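PDB 4QHQ: lipoprotein from Burkholderia cenocepacia, which binds methionine and probably delivers it, as the substrate-binding lipoprotein of the NlpA family, to an ABC transporter. Local coordinates for residues A[112-121]-A[189-197]. Residues are numbered along the deposited sequence; the frame is centred on the assembly and turned at random.
Sequences NRALLLLQTQ and ALESLTSPY. With MET (methionine), chain B.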
ATOM      1  N   ASN A 112       5.250  -7.670  -7.174  1.00 13.70           N
ATOM      2  CA  ASN A 112       6.503  -8.194  -6.661  1.00 12.34           C
ATOM      3  C   ASN A 112       6.393  -8.519  -5.176  1.00 13.16           C
ATOM      4  O   ASN A 112       6.781  -9.607  -4.729  1.00 15.00           O
ATOM      5  CB  ASN A 112       7.630  -7.200  -6.910  1.00 15.05           C
ATOM      6  CG  ASN A 112       8.969  -7.718  -6.450  1.00 16.07           C
ATOM      7  OD1 ASN A 112       9.494  -8.675  -7.011  1.00 21.07           O
ATOM      8  ND2 ASN A 112       9.537  -7.081  -5.431  1.00 18.36           N
ATOM      9  N   ARG A 113       5.822  -7.588  -4.430  1.00 11.00           N
ATOM     10  CA  ARG A 113       5.611  -7.747  -3.007  1.00 11.74           C
ATOM     11  C   ARG A 113       4.770  -8.984  -2.687  1.00 10.98           C
ATOM     12  O   ARG A 113       5.101  -9.773  -1.787  1.00 11.85           O
ATOM     13  CB  ARG A 113       4.902  -6.506  -2.492  1.00 12.47           C
ATOM     14  CG  ARG A 113       4.568  -6.524  -1.015  1.00 11.21           C
ATOM     15  CD  ARG A 113       3.814  -5.259  -0.690  1.00  9.51           C
ATOM     16  NE  ARG A 113       3.661  -5.064   0.743  1.00 10.74           N
ATOM     17  CZ  ARG A 113       2.999  -4.051   1.280  1.00  9.63           C
ATOM     18  NH1 ARG A 113       2.403  -3.162   0.485  1.00  8.87           N
ATOM     19  NH2 ARG A 113       2.926  -3.925   2.598  1.00  9.88           N
ATOM     20  N   ALA A 114       3.666  -9.142  -3.410  1.00 10.58           N
ATOM     21  CA  ALA A 114       2.781 -10.298  -3.220  1.00 10.30           C
ATOM     22  C   ALA A 114       3.478 -11.618  -3.519  1.00 14.54           C
ATOM     23  O   ALA A 114       3.308 -12.585  -2.787  1.00 14.17           O
ATOM     24  CB  ALA A 114       1.547 -10.155  -4.091  1.00 13.65           C
ATOM     25  N   LEU A 115       4.249 -11.655  -4.602  1.00 15.04           N
ATOM     26  CA  LEU A 115       4.920 -12.884  -4.998  1.00 17.97           C
ATOM     27  C   LEU A 115       6.015 -13.242  -3.997  1.00 15.66           C
ATOM     28  O   LEU A 115       6.257 -14.423  -3.727  1.00 19.51           O
ATOM     29  CB  LEU A 115       5.483 -12.751  -6.415  1.00 17.35           C
ATOM     30  CG  LEU A 115       4.403 -12.665  -7.494  1.00 14.04           C
ATOM     31  CD1 LEU A 115       5.024 -12.539  -8.871  1.00 17.62           C
ATOM     32  CD2 LEU A 115       3.498 -13.886  -7.430  1.00 19.79           C
ATOM     33  N   LEU A 116       6.665 -12.223  -3.438  1.00 15.31           N
ATOM     34  CA  LEU A 116       7.668 -12.456  -2.402  1.00 16.54           C
ATOM     35  C   LEU A 116       7.028 -13.043  -1.146  1.00 17.89           C
ATOM     36  O   LEU A 116       7.590 -13.952  -0.529  1.00 19.15           O
ATOM     37  CB  LEU A 116       8.409 -11.168  -2.050  1.00 19.27           C
ATOM     38  CG  LEU A 116       9.370 -10.626  -3.103  1.00 20.44           C
ATOM     39  CD1 LEU A 116       9.945  -9.291  -2.655  1.00 26.77           C
ATOM     40  CD2 LEU A 116      10.477 -11.621  -3.364  1.00 25.75           C
ATOM     41  N   LEU A 117       5.858 -12.537  -0.768  1.00 14.82           N
ATOM     42  CA  LEU A 117       5.157 -13.084   0.389  1.00 15.56           C
ATOM     43  C   LEU A 117       4.800 -14.542   0.139  1.00 17.07           C
ATOM     44  O   LEU A 117       5.009 -15.400   1.008  1.00 18.57           O
ATOM     45  CB  LEU A 117       3.896 -12.292   0.703  1.00 14.35           C
ATOM     46  CG  LEU A 117       3.078 -12.827   1.880  1.00 14.18           C
ATOM     47  CD1 LEU A 117       3.890 -12.849   3.169  1.00 18.69           C
ATOM     48  CD2 LEU A 117       1.809 -12.035   2.066  1.00 12.90           C
ATOM     49  N   LEU A 118       4.277 -14.838  -1.047  1.00 14.35           N
ATOM     50  CA  LEU A 118       3.954 -16.229  -1.389  1.00 16.51           C
ATOM     51  C   LEU A 118       5.199 -17.109  -1.376  1.00 17.75           C
ATOM     52  O   LEU A 118       5.136 -18.277  -0.983  1.00 20.65           O
ATOM     53  CB  LEU A 118       3.245 -16.313  -2.746  1.00 15.87           C
ATOM     54  CG  LEU A 118       1.844 -15.712  -2.835  1.00 16.04           C
ATOM     55  CD1 LEU A 118       1.283 -15.857  -4.238  1.00 18.98           C
ATOM     56  CD2 LEU A 118       0.903 -16.334  -1.803  1.00 17.80           C
ATOM     57  N   GLN A 119       6.331 -16.538  -1.779  1.00 20.34           N
ATOM     58  CA  GLN A 119       7.598 -17.262  -1.743  1.00 25.39           C
ATOM     59  C   GLN A 119       8.018 -17.503  -0.300  1.00 23.10           C
ATOM     60  O   GLN A 119       8.418 -18.612   0.052  1.00 25.53           O
ATOM     61  CB  GLN A 119       8.690 -16.486  -2.486  1.00 19.03           C
ATOM     62  CG  GLN A 119      10.056 -17.164  -2.427  1.00 26.42           C
ATOM     63  CD  GLN A 119      11.076 -16.526  -3.350  1.00 24.67           C
ATOM     64  OE1 GLN A 119      11.538 -17.151  -4.302  1.00 30.01           O
ATOM     65  NE2 GLN A 119      11.441 -15.277  -3.065  1.00 27.64           N
ATOM     66  N   THR A 120       7.917 -16.466   0.528  1.00 22.53           N
ATOM     67  CA  THR A 120       8.222 -16.572   1.954  1.00 24.66           C
ATOM     68  C   THR A 120       7.399 -17.692   2.596  1.00 17.49           C
ATOM     69  O   THR A 120       7.907 -18.464   3.424  1.00 26.91           O
ATOM     70  CB  THR A 120       7.958 -15.238   2.691  1.00 29.89           C
ATOM     71  OG1 THR A 120       8.894 -14.250   2.245  1.00 30.74           O
ATOM     72  CG2 THR A 120       8.111 -15.414   4.200  1.00 32.14           C
ATOM     73  N   GLN A 121       6.141 -17.803   2.185  1.00 24.03           N
ATOM     74  CA  GLN A 121       5.231 -18.804   2.740  1.00 26.00           C
ATOM     75  C   GLN A 121       5.432 -20.192   2.126  1.00 26.75           C
ATOM     76  O   GLN A 121       4.747 -21.146   2.499  1.00 34.13           O
ATOM     77  CB  GLN A 121       3.780 -18.343   2.573  1.00 24.13           C
ATOM     78  CG  GLN A 121       3.435 -17.069   3.349  1.00 23.48           C
ATOM     79  CD  GLN A 121       3.581 -17.245   4.850  1.00 26.55           C
ATOM     80  OE1 GLN A 121       3.189 -18.272   5.404  1.00 27.82           O
ATOM     81  NE2 GLN A 121       4.146 -16.244   5.515  1.00 34.29           N
ATOM     82  N   ALA A 189      -2.238 -15.440   6.107  1.00 13.51           N
ATOM     83  CA  ALA A 189      -0.794 -15.239   6.182  1.00 15.65           C
ATOM     84  C   ALA A 189      -0.544 -13.751   6.129  1.00 12.75           C
ATOM     85  O   ALA A 189      -1.334 -12.994   5.554  1.00 14.69           O
ATOM     86  CB  ALA A 189      -0.085 -15.923   5.032  1.00 17.28           C
ATOM     87  N   LEU A 190       0.563 -13.326   6.716  1.00 13.80           N
ATOM     88  CA  LEU A 190       0.857 -11.906   6.811  1.00 13.69           C
ATOM     89  C   LEU A 190       2.344 -11.633   6.635  1.00 13.92           C
ATOM     90  O   LEU A 190       3.201 -12.339   7.167  1.00 17.33           O
ATOM     91  CB  LEU A 190       0.394 -11.364   8.168  1.00 17.18           C
ATOM     92  CG  LEU A 190       0.093  -9.874   8.304  1.00 20.36           C
ATOM     93  CD1 LEU A 190      -1.152  -9.505   7.502  1.00 18.07           C
ATOM     94  CD2 LEU A 190      -0.078  -9.503   9.773  1.00 23.75           C
ATOM     95  N   GLU A 191       2.629 -10.579   5.878  1.00 11.49           N
ATOM     96  CA  GLU A 191       3.983 -10.076   5.681  1.00 12.68           C
ATOM     97  C   GLU A 191       4.570  -9.589   7.003  1.00 13.42           C
ATOM     98  O   GLU A 191       3.835  -9.182   7.911  1.00 12.72           O
ATOM     99  CB  GLU A 191       3.887  -8.911   4.712  1.00 13.65           C
ATOM    100  CG  GLU A 191       5.158  -8.274   4.240  1.00 15.69           C
ATOM    101  CD  GLU A 191       4.819  -7.085   3.352  1.00 14.23           C
ATOM    102  OE1 GLU A 191       4.131  -6.162   3.847  1.00 12.81           O
ATOM    103  OE2 GLU A 191       5.199  -7.089   2.160  1.00 12.28           O
ATOM    104  N   SER A 192       5.893  -9.618   7.104  1.00 13.47           N
ATOM    105  CA  SER A 192       6.578  -9.108   8.286  1.00 15.34           C
ATOM    106  C   SER A 192       6.613  -7.589   8.308  1.00 15.09           C
ATOM    107  O   SER A 192       6.628  -6.945   7.264  1.00 14.72           O
ATOM    108  CB  SER A 192       8.013  -9.612   8.324  1.00 18.86           C
ATOM    109  OG  SER A 192       8.662  -9.182   9.511  1.00 25.63           O
ATOM    110  N   LEU A 193       6.674  -7.024   9.507  1.00 15.02           N
ATOM    111  CA  LEU A 193       6.859  -5.585   9.670  1.00 14.42           C
ATOM    112  C   LEU A 193       8.244  -5.114   9.233  1.00 18.04           C
ATOM    113  O   LEU A 193       8.470  -3.912   9.072  1.00 21.62           O
ATOM    114  CB  LEU A 193       6.612  -5.172  11.124  1.00 16.98           C
ATOM    115  CG  LEU A 193       5.138  -5.061  11.523  1.00 16.40           C
ATOM    116  CD1 LEU A 193       4.997  -5.106  13.034  1.00 16.06           C
ATOM    117  CD2 LEU A 193       4.518  -3.787  10.951  1.00 15.18           C
ATOM    118  N   THR A 194       9.175  -6.049   9.064  1.00 15.41           N
ATOM    119  CA  THR A 194      10.524  -5.712   8.614  1.00 17.49           C
ATOM    120  C   THR A 194      10.578  -5.794   7.099  1.00 24.29           C
ATOM    121  O   THR A 194      11.308  -6.608   6.529  1.00 33.26           O
ATOM    122  CB  THR A 194      11.573  -6.668   9.188  1.00 18.64           C
ATOM    123  OG1 THR A 194      11.271  -8.001   8.761  1.00 21.08           O
ATOM    124  CG2 THR A 194      11.576  -6.606  10.705  1.00 21.26           C
ATOM    125  N   SER A 195       9.767  -4.967   6.455  1.00 16.65           N
ATOM    126  CA  SER A 195       9.683  -4.913   5.004  1.00 14.35           C
ATOM    127  C   SER A 195      10.004  -3.487   4.563  1.00 13.18           C
ATOM    128  O   SER A 195      10.037  -2.567   5.388  1.00 16.20           O
ATOM    129  CB  SER A 195       8.270  -5.272   4.552  1.00 12.72           C
ATOM    130  OG  SER A 195       7.425  -4.134   4.647  1.00 13.24           O
ATOM    131  N   PRO A 196      10.234  -3.289   3.260  1.00 14.63           N
ATOM    132  CA  PRO A 196      10.532  -1.929   2.793  1.00 13.05           C
ATOM    133  C   PRO A 196       9.282  -1.119   2.446  1.00 13.52           C
ATOM    134  O   PRO A 196       9.407  -0.109   1.765  1.00 13.75           O
ATOM    135  CB  PRO A 196      11.348  -2.175   1.524  1.00 17.79           C
ATOM    136  CG  PRO A 196      10.818  -3.477   1.003  1.00 17.35           C
ATOM    137  CD  PRO A 196      10.504  -4.306   2.223  1.00 18.40           C
ATOM    138  N   TYR A 197       8.119  -1.507   2.938  1.00  9.77           N
ATOM    139  CA  TYR A 197       6.868  -0.929   2.445  1.00  9.68           C
ATOM    140  C   TYR A 197       6.191   0.135   3.319  1.00  9.19           C
ATOM    141  O   TYR A 197       4.972   0.344   3.228  1.00  9.36           O
ATOM    142  CB  TYR A 197       5.887  -2.056   2.067  1.00 11.03           C
ATOM    143  CG  TYR A 197       6.492  -2.971   1.040  1.00  9.06           C
ATOM    144  CD1 TYR A 197       6.663  -2.555  -0.272  1.00  9.92           C
ATOM    145  CD2 TYR A 197       6.917  -4.259   1.382  1.00 10.65           C
ATOM    146  CE1 TYR A 197       7.254  -3.376  -1.218  1.00 12.41           C
ATOM    147  CE2 TYR A 197       7.500  -5.088   0.436  1.00 13.43           C
ATOM    148  CZ  TYR A 197       7.660  -4.648  -0.860  1.00 11.93           C
ATOM    149  OH  TYR A 197       8.232  -5.453  -1.809  1.00 14.41           O
TER
HETATM  150  N   MET B 301      -1.215   1.572   1.532  1.00  8.79           N
HETATM  151  CA  MET B 301      -0.707   0.617   0.546  1.00 10.21           C
HETATM  152  C   MET B 301       0.144  -0.443   1.209  1.00  9.31           C
HETATM  153  O   MET B 301       0.919  -0.112   2.100  1.00 11.74           O
HETATM  154  CB  MET B 301       0.101   1.367  -0.519  1.00  8.69           C
HETATM  155  CG  MET B 301       0.650   0.466  -1.642  1.00 10.33           C
HETATM  156  SD  MET B 301       1.643   1.387  -2.835  1.00  8.99           S
HETATM  157  CE  MET B 301       0.401   2.426  -3.611  1.00  9.85           C
HETATM  158  OXT MET B 301       0.051  -1.639   0.885  1.00  9.38           O
HETATM  159  O   HOH W   1       8.198  -4.630  -4.280  1.00 15.78           O
HETATM  160  O   HOH W   2       2.756  -1.169   3.903  1.00  9.47           O
HETATM  161  O   HOH W   3       6.333  -9.177   0.785  1.00 15.27           O
HETATM  162  O   HOH W   4       5.542 -13.555   6.036  1.00 25.00           O
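Arg113 and Leu117, one turn apart on helix 108-120, and Gln121 just beyond its end, face segment 189-197, which runs back along the helix so that Gln121 lies near Ala189, Leu117 near Glu191 (6.2 Å between their CA atoms) and Arg113 near Tyr197. Arg113 buries more surface in the contact than any other residue. Its side chain is extended, CG anti to the backbone N (chi1 178°), and reaches out from the helix to meet Glu191 side-on. Arg113 NE donates to Glu191 OE2 (2.9 Å) and Arg113 NH2 to Glu191 OE1 (2.8 Å), a salt bridge in which each oxygen uses its syn lone pair and the guanidinium and carboxylate planes are only 17° apart. Tyr197 lies flat against one face of the guanidinium, and Arg113 CD sits over the middle of its ring, 3.6 Å from the centroid, in a CH-pi contact; Pro196 CG meets the opposite ring face near the rim. In this periplasmic-binding-protein fold, 189-197 leads from the edge strand of one sheet to strand 199-204 of the other, and the methionine lies between the two lobes. Arg113 NH1 donates to OXT of the ligand carboxylate (2.8 Å). Glu191, a second-shell residue whose OE1 also accepts from the backbone N of Ile83, and the Tyr197 stack together probably hold the guanidinium in its orientation. A water joins Glu191 OE2 to the carbonyl O of Arg113. Farther along, Leu117 CD1 packs 3.7 Å from Glu191 CA, and the bent side chain of Gln121 lays its CD 3.9 Å from Ala189 CB.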